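Local coordinates for solute-binding protein (Thermoactinomyces vulgaris, PDB 2ZYM), which probably binds maltose-type sugars, cyclodextrins among them, outside the cell and delivers them to a membrane carbohydrate transporter, at residues Gln95-Asp100 with Glu298-Leu303; Ser130-Tyr135 with Val262-Leu267. All coordinates share one frame; numbering follows the deposited sequence.

How the contacts relate
Contacts 1 and 2 sit on opposite sides of the chain's centre, about 33 Å apart between centres and about 19 Å between nearest atoms, so they do not touch. In the two-lobed fold of periplasmic-type binding proteins they belong to different sheets: contact 1 lies beside the mixed sheet that contains strand 278-287, contact 2 inside the four-stranded sheet ending at strand 262-265. Along the chain, contact 2 is nested within the long loop that contact 1 closes. The glucose units of the bound sugar occupy the space between the two, with Ile134 of contact 2 about 11 Å from one of them, measured from its side chain.

Contact 1: residues Gln95-Asp100 with Glu298-Leu303; sequences QPIQVD and ELMQFL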
ATOM      1  N   GLN A  95      -4.867  18.750   7.945  1.00 20.38           N
ATOM      2  CA  GLN A  95      -4.060  19.859   8.444  1.00 22.10           C
ATOM      3  C   GLN A  95      -2.713  19.335   8.949  1.00 22.26           C
ATOM      4  O   GLN A  95      -2.634  18.197   9.419  1.00 23.27           O
ATOM      5  CB  GLN A  95      -4.801  20.620   9.551  1.00 21.96           C
ATOM      6  CG  GLN A  95      -5.271  19.760  10.722  1.00 23.51           C
ATOM      7  CD  GLN A  95      -5.959  20.564  11.813  1.00 24.76           C
ATOM      8  OE1 GLN A  95      -7.137  20.358  12.099  1.00 23.78           O
ATOM      9  NE2 GLN A  95      -5.221  21.483  12.431  1.00 24.17           N
ATOM     10  N   PRO A  96      -1.647  20.153   8.842  1.00 23.78           N
ATOM     11  CA  PRO A  96      -0.352  19.726   9.377  1.00 23.53           C
ATOM     12  C   PRO A  96      -0.400  19.472  10.883  1.00 24.47           C
ATOM     13  O   PRO A  96      -1.218  20.069  11.589  1.00 26.54           O
ATOM     14  CB  PRO A  96       0.579  20.903   9.058  1.00 24.99           C
ATOM     15  CG  PRO A  96      -0.305  22.044   8.749  1.00 24.74           C
ATOM     16  CD  PRO A  96      -1.573  21.483   8.214  1.00 22.64           C
ATOM     17  N   ILE A  97       0.466  18.585  11.359  1.00 24.31           N
ATOM     18  CA  ILE A  97       0.478  18.189  12.767  1.00 23.19           C
ATOM     19  C   ILE A  97       1.619  18.856  13.537  1.00 24.70           C
ATOM     20  O   ILE A  97       2.707  19.067  12.998  1.00 24.70           O
ATOM     21  CB  ILE A  97       0.511  16.648  12.931  1.00 24.53           C
ATOM     22  CG1 ILE A  97       1.669  16.020  12.150  1.00 24.19           C
ATOM     23  CG2 ILE A  97      -0.796  16.032  12.461  1.00 21.20           C
ATOM     24  CD1 ILE A  97       2.718  15.395  13.021  1.00 27.07           C
ATOM     25  N   GLN A  98       1.355  19.189  14.798  1.00 23.92           N
ATOM     26  CA  GLN A  98       2.318  19.919  15.618  1.00 26.42           C
ATOM     27  C   GLN A  98       2.908  19.017  16.681  1.00 24.97           C
ATOM     28  O   GLN A  98       2.258  18.696  17.680  1.00 25.20           O
ATOM     29  CB  GLN A  98       1.682  21.156  16.258  1.00 29.52           C
ATOM     30  CG  GLN A  98       0.611  21.836  15.413  1.00 32.62           C
ATOM     31  CD  GLN A  98       0.983  21.984  13.939  1.00 34.59           C
ATOM     32  OE1 GLN A  98       2.141  22.214  13.588  1.00 36.94           O
ATOM     33  NE2 GLN A  98      -0.008  21.853  13.073  1.00 36.91           N
ATOM     34  N   VAL A  99       4.146  18.602  16.439  1.00 25.14           N
ATOM     35  CA  VAL A  99       4.848  17.677  17.314  1.00 26.28           C
ATOM     36  C   VAL A  99       6.275  18.167  17.539  1.00 26.48           C
ATOM     37  O   VAL A  99       6.835  18.877  16.697  1.00 26.39           O
ATOM     38  CB  VAL A  99       4.854  16.231  16.742  1.00 26.66           C
ATOM     39  CG1 VAL A  99       3.448  15.636  16.753  1.00 27.31           C
ATOM     40  CG2 VAL A  99       5.443  16.194  15.334  1.00 25.55           C
ATOM     41  N   ASP A 100       6.848  17.799  18.682  1.00 26.66           N
ATOM     42  CA  ASP A 100       8.229  18.149  19.004  1.00 26.97           C
ATOM     43  C   ASP A 100       9.212  17.463  18.061  1.00 26.74           C
ATOM     44  O   ASP A 100       8.893  16.438  17.449  1.00 25.41           O
ATOM     45  CB  ASP A 100       8.553  17.789  20.459  1.00 28.90           C
ATOM     46  CG  ASP A 100       7.945  18.763  21.460  1.00 31.21           C
ATOM     47  OD1 ASP A 100       7.272  19.737  21.051  1.00 32.91           O
ATOM     48  OD2 ASP A 100       8.147  18.554  22.674  1.00 33.35           O
ATOM     49  N   GLU A 298      -2.236  14.575  20.218  1.00 18.01           N
ATOM     50  CA  GLU A 298      -1.743  13.846  21.391  1.00 19.12           C
ATOM     51  C   GLU A 298      -2.044  12.352  21.285  1.00 16.63           C
ATOM     52  O   GLU A 298      -1.196  11.515  21.605  1.00 16.48           O
ATOM     53  CB  GLU A 298      -2.332  14.419  22.682  1.00 20.19           C
ATOM     54  CG  GLU A 298      -1.791  15.794  23.055  1.00 24.57           C
ATOM     55  CD  GLU A 298      -2.544  16.443  24.202  1.00 24.78           C
ATOM     56  OE1 GLU A 298      -2.362  17.662  24.414  1.00 29.50           O
ATOM     57  OE2 GLU A 298      -3.312  15.742  24.893  1.00 27.11           O
ATOM     58  N   LEU A 299      -3.248  12.026  20.822  1.00 16.96           N
ATOM     59  CA  LEU A 299      -3.638  10.637  20.599  1.00 16.29           C
ATOM     60  C   LEU A 299      -2.766   9.997  19.518  1.00 14.14           C
ATOM     61  O   LEU A 299      -2.326   8.858  19.668  1.00 14.50           O
ATOM     62  CB  LEU A 299      -5.127  10.540  20.244  1.00 16.65           C
ATOM     63  CG  LEU A 299      -5.729   9.209  19.774  1.00 19.09           C
ATOM     64  CD1 LEU A 299      -5.565   8.091  20.792  1.00 17.47           C
ATOM     65  CD2 LEU A 299      -7.192   9.411  19.445  1.00 19.07           C
ATOM     66  N   MET A 300      -2.505  10.747  18.448  1.00 14.46           N
ATOM     67  CA  MET A 300      -1.657  10.276  17.359  1.00 15.90           C
ATOM     68  C   MET A 300      -0.254   9.930  17.857  1.00 14.71           C
ATOM     69  O   MET A 300       0.303   8.901  17.474  1.00 15.30           O
ATOM     70  CB  MET A 300      -1.586  11.313  16.237  1.00 15.69           C
ATOM     71  CG  MET A 300      -0.788  10.853  15.026  1.00 20.58           C
ATOM     72  SD  MET A 300      -0.460  12.156  13.832  1.00 19.73           S
ATOM     73  CE  MET A 300       0.268  13.414  14.880  1.00 24.06           C
ATOM     74  N   GLN A 301       0.301  10.791  18.712  1.00 15.97           N
ATOM     75  CA  GLN A 301       1.602  10.544  19.332  1.00 16.48           C
ATOM     76  C   GLN A 301       1.561   9.277  20.181  1.00 16.63           C
ATOM     77  O   GLN A 301       2.467   8.440  20.104  1.00 17.44           O
ATOM     78  CB  GLN A 301       2.031  11.733  20.199  1.00 19.12           C
ATOM     79  CG  GLN A 301       2.488  12.966  19.428  1.00 24.06           C
ATOM     80  CD  GLN A 301       3.124  14.024  20.319  1.00 26.06           C
ATOM     81  OE1 GLN A 301       4.062  14.704  19.911  1.00 30.54           O
ATOM     82  NE2 GLN A 301       2.617  14.167  21.541  1.00 29.63           N
ATOM     83  N   PHE A 302       0.505   9.145  20.983  1.00 15.83           N
ATOM     84  CA  PHE A 302       0.312   7.984  21.850  1.00 16.00           C
ATOM     85  C   PHE A 302       0.208   6.685  21.045  1.00 13.90           C
ATOM     86  O   PHE A 302       0.780   5.664  21.430  1.00 14.44           O
ATOM     87  CB  PHE A 302      -0.928   8.166  22.730  1.00 16.47           C
ATOM     88  CG  PHE A 302      -1.060   7.131  23.818  1.00 16.54           C
ATOM     89  CD1 PHE A 302      -0.441   7.315  25.049  1.00 14.80           C
ATOM     90  CD2 PHE A 302      -1.803   5.970  23.610  1.00 17.30           C
ATOM     91  CE1 PHE A 302      -0.556   6.360  26.058  1.00 15.99           C
ATOM     92  CE2 PHE A 302      -1.925   5.010  24.611  1.00 16.46           C
ATOM     93  CZ  PHE A 302      -1.298   5.207  25.841  1.00 15.63           C
ATOM     94  N   LEU A 303      -0.513   6.737  19.927  1.00 14.07           N
ATOM     95  CA  LEU A 303      -0.692   5.567  19.062  1.00 13.76           C
ATOM     96  C   LEU A 303       0.571   5.157  18.299  1.00 13.81           C
ATOM     97  O   LEU A 303       0.636   4.052  17.765  1.00 13.70           O
ATOM     98  CB  LEU A 303      -1.837   5.798  18.065  1.00 14.93           C
ATOM     99  CG  LEU A 303      -3.278   5.874  18.576  1.00 15.77           C
ATOM    100  CD1 LEU A 303      -4.206   6.300  17.446  1.00 13.50           C
ATOM    101  CD2 LEU A 303      -3.732   4.546  19.168  1.00 17.13           C
TER
HETATM  102  O   HOH W   1       4.654  16.952  20.707  1.00 29.58           O
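Helix-on-loop packing at one end of a bacterial solute-binding protein fold brings Ile97 and Val99, in the loop between strand 94-95 and helix 101-104, against Met300 and Gln301 of helix 293-303. The contact has an apolar part and a part that carries a water bridge. In the first, the methionine methyl does the touching: Met300 CE lies 3.7 Å from Ile97 CD1 and equally close to Ile97 CG2, so it meets both branches of the isoleucine. The methionine comes across the isoleucine nearly perpendicularly. Met300 leaves the helix with CG anti to its backbone N (chi1 -176°) and runs extended to SD, then turns at the last torsion (chi3 53°), which brings CE onto Ile97. Val99 CG1 reaches the same methyl more loosely, at 4.3 Å. Leu121 and Leu124 of strand 120-129 pack against Ile97 and Met300 respectively, while Trp284 of strand 278-287 also packs on the methionine.

The second part lies nearer the surface. Val99 and Gln301 run antiparallel alongside one another, and the amide oxygen Gln301 OE1 makes a van der Waals contact with the methyl Val99 CG1 at 3.3 Å. Extended beyond CG, Gln301 carries its amide past the valine to the start of helix 101-104, where Asp100 holds the N-cap position without a capping bond from its side chain. A single water joins the segments there. Its link to Gln301 OE1 is modelled so short that the exact water position is doubtful; on the other side it accepts the backbone N-H of Asp100, 3.1 Å from Asp100 N.

Contact 2: residues Ser130-Tyr135 with Val262-Leu267; sequences SVALIY and VGVAPL
An antiparallel strand pair forms one margin of a four-stranded mixed sheet in this solute-binding protein: Ala132-Tyr135 runs beside the outermost strand, Val262-Ala265, the short axes at 159°. Leu133 and Ala265 form one hydrogen-bonded pair, with Leu133 N to Ala265 O and Ala265 N to Leu133 O both 2.8 Å. Tyr135 and Gly263 form the next, with Tyr135 N to Gly263 O and Gly263 N to Tyr135 O both 2.9 Å. Between them, Ile134 and Val264 make the non-hydrogen-bonded pair, and Ile134 CA and Val264 CA each direct a C-H at a carbonyl oxygen across the gap.

Apolar contacts occupy both faces. Ile134 and Val264 extend in the same direction, flank to flank, with Ile134 CG1 4.2 Å from Val264 CG2; Phe340 of helix 335-345 packs against both. At the end where Leu267 follows the strand, its methyl Leu267 CD2 lies 4.2 Å from Leu133 CB.

The aromatic contact is a CH-pi interaction on the face carrying Leu133 and Ala265. Tyr135 CG stands between its own backbone N and carbonyl carbon (chi1 60°), which swings the ring over the neighbouring strand; a CB on Gly263 would clash with it. A serine in place of Tyr135 would probably leave the Gly263 backbone uncovered on that face and the Ala265 methyl without its aromatic neighbour. Tyr135 CE2 lies 4.1 Å from Ala265 CB, while Gly263 CA sits over the ring, 3.8 Å from the centroid of Tyr135.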
ATOM      1  N   SER A 130       6.082  -2.978   1.242  1.00 13.36           N
ATOM      2  CA  SER A 130       6.299  -3.333  -0.150  1.00 14.80           C
ATOM      3  C   SER A 130       5.775  -4.742  -0.344  1.00 13.84           C
ATOM      4  O   SER A 130       5.866  -5.573   0.564  1.00 12.52           O
ATOM      5  CB  SER A 130       7.788  -3.284  -0.504  1.00 16.01           C
ATOM      6  OG  SER A 130       8.017  -3.786  -1.814  1.00 16.01           O
ATOM      7  N   VAL A 131       5.215  -5.006  -1.521  1.00 13.42           N
ATOM      8  CA  VAL A 131       4.890  -6.375  -1.898  1.00 15.39           C
ATOM      9  C   VAL A 131       6.191  -7.153  -2.083  1.00 15.14           C
ATOM     10  O   VAL A 131       7.236  -6.566  -2.362  1.00 15.48           O
ATOM     11  CB  VAL A 131       4.026  -6.462  -3.187  1.00 15.13           C
ATOM     12  CG1 VAL A 131       2.664  -5.807  -2.973  1.00 14.85           C
ATOM     13  CG2 VAL A 131       4.753  -5.860  -4.388  1.00 14.89           C
ATOM     14  N   ALA A 132       6.123  -8.465  -1.897  1.00 15.70           N
ATOM     15  CA  ALA A 132       7.259  -9.349  -2.133  1.00 14.73           C
ATOM     16  C   ALA A 132       6.705 -10.681  -2.611  1.00 13.87           C
ATOM     17  O   ALA A 132       5.507 -10.792  -2.858  1.00 15.02           O
ATOM     18  CB  ALA A 132       8.075  -9.525  -0.863  1.00 12.92           C
ATOM     19  N   LEU A 133       7.567 -11.682  -2.758  1.00 15.00           N
ATOM     20  CA  LEU A 133       7.092 -13.021  -3.066  1.00 14.38           C
ATOM     21  C   LEU A 133       6.816 -13.747  -1.758  1.00 14.99           C
ATOM     22  O   LEU A 133       7.735 -14.037  -0.992  1.00 15.73           O
ATOM     23  CB  LEU A 133       8.092 -13.800  -3.931  1.00 15.76           C
ATOM     24  CG  LEU A 133       7.550 -15.094  -4.562  1.00 15.31           C
ATOM     25  CD1 LEU A 133       6.582 -14.802  -5.707  1.00 15.90           C
ATOM     26  CD2 LEU A 133       8.680 -16.001  -5.039  1.00 17.16           C
ATOM     27  N   ILE A 134       5.539 -14.001  -1.496  1.00 15.63           N
ATOM     28  CA  ILE A 134       5.126 -14.784  -0.337  1.00 16.27           C
ATOM     29  C   ILE A 134       4.792 -16.178  -0.846  1.00 16.14           C
ATOM     30  O   ILE A 134       3.924 -16.342  -1.707  1.00 15.72           O
ATOM     31  CB  ILE A 134       3.906 -14.150   0.395  1.00 16.78           C
ATOM     32  CG1 ILE A 134       4.279 -12.802   1.022  1.00 18.65           C
ATOM     33  CG2 ILE A 134       3.390 -15.062   1.500  1.00 17.50           C
ATOM     34  CD1 ILE A 134       4.270 -11.664   0.070  1.00 24.27           C
ATOM     35  N   TYR A 135       5.503 -17.179  -0.336  1.00 15.72           N
ATOM     36  CA  TYR A 135       5.311 -18.542  -0.818  1.00 15.96           C
ATOM     37  C   TYR A 135       4.929 -19.535   0.273  1.00 15.91           C
ATOM     38  O   TYR A 135       5.201 -19.321   1.456  1.00 15.69           O
ATOM     39  CB  TYR A 135       6.516 -19.026  -1.643  1.00 17.04           C
ATOM     40  CG  TYR A 135       7.841 -19.060  -0.913  1.00 17.96           C
ATOM     41  CD1 TYR A 135       8.337 -20.253  -0.384  1.00 18.13           C
ATOM     42  CD2 TYR A 135       8.611 -17.908  -0.775  1.00 17.33           C
ATOM     43  CE1 TYR A 135       9.561 -20.291   0.281  1.00 19.93           C
ATOM     44  CE2 TYR A 135       9.831 -17.935  -0.112  1.00 19.05           C
ATOM     45  CZ  TYR A 135      10.304 -19.129   0.407  1.00 19.34           C
ATOM     46  OH  TYR A 135      11.513 -19.146   1.059  1.00 21.92           O
ATOM     47  N   VAL A 262       4.780 -19.953   5.956  1.00 20.35           N
ATOM     48  CA  VAL A 262       5.038 -18.877   4.997  1.00 20.51           C
ATOM     49  C   VAL A 262       6.511 -18.506   4.847  1.00 18.99           C
ATOM     50  O   VAL A 262       7.226 -18.311   5.831  1.00 22.49           O
ATOM     51  CB  VAL A 262       4.185 -17.598   5.278  1.00 22.13           C
ATOM     52  CG1 VAL A 262       2.694 -17.906   5.171  1.00 19.85           C
ATOM     53  CG2 VAL A 262       4.513 -16.986   6.631  1.00 25.02           C
ATOM     54  N   GLY A 263       6.952 -18.425   3.599  1.00 18.80           N
ATOM     55  CA  GLY A 263       8.258 -17.874   3.271  1.00 17.79           C
ATOM     56  C   GLY A 263       8.048 -16.531   2.599  1.00 17.49           C
ATOM     57  O   GLY A 263       7.019 -16.308   1.956  1.00 17.56           O
ATOM     58  N   VAL A 264       9.006 -15.625   2.772  1.00 18.85           N
ATOM     59  CA  VAL A 264       8.975 -14.327   2.104  1.00 18.64           C
ATOM     60  C   VAL A 264      10.331 -14.063   1.453  1.00 19.22           C
ATOM     61  O   VAL A 264      11.368 -14.092   2.118  1.00 18.59           O
ATOM     62  CB  VAL A 264       8.612 -13.166   3.074  1.00 18.42           C
ATOM     63  CG1 VAL A 264       8.503 -11.840   2.317  1.00 19.54           C
ATOM     64  CG2 VAL A 264       7.314 -13.457   3.815  1.00 16.58           C
ATOM     65  N   ALA A 265      10.310 -13.817   0.148  1.00 19.45           N
ATOM     66  CA  ALA A 265      11.522 -13.501  -0.596  1.00 19.58           C
ATOM     67  C   ALA A 265      11.295 -12.279  -1.478  1.00 19.20           C
ATOM     68  O   ALA A 265      10.166 -12.030  -1.908  1.00 18.09           O
ATOM     69  CB  ALA A 265      11.948 -14.696  -1.442  1.00 19.59           C
ATOM     70  N   PRO A 266      12.362 -11.498  -1.741  1.00 19.48           N
ATOM     71  CA  PRO A 266      12.235 -10.452  -2.750  1.00 18.11           C
ATOM     72  C   PRO A 266      11.823 -11.055  -4.087  1.00 17.63           C
ATOM     73  O   PRO A 266      12.147 -12.213  -4.369  1.00 18.34           O
ATOM     74  CB  PRO A 266      13.654  -9.867  -2.843  1.00 19.06           C
ATOM     75  CG  PRO A 266      14.548 -10.861  -2.172  1.00 21.11           C
ATOM     76  CD  PRO A 266      13.702 -11.513  -1.130  1.00 19.57           C
ATOM     77  N   LEU A 267      11.097 -10.287  -4.894  1.00 16.90           N
ATOM     78  CA  LEU A 267      10.697 -10.747  -6.220  1.00 16.55           C
ATOM     79  C   LEU A 267      11.936 -11.160  -7.012  1.00 17.41           C
ATOM     80  O   LEU A 267      12.922 -10.423  -7.037  1.00 17.42           O
ATOM     81  CB  LEU A 267       9.917  -9.662  -6.975  1.00 16.38           C
ATOM     82  CG  LEU A 267       8.578  -9.158  -6.414  1.00 18.07           C
ATOM     83  CD1 LEU A 267       7.956  -8.136  -7.353  1.00 16.03           C
ATOM     84  CD2 LEU A 267       7.599 -10.300  -6.159  1.00 16.51           C
TER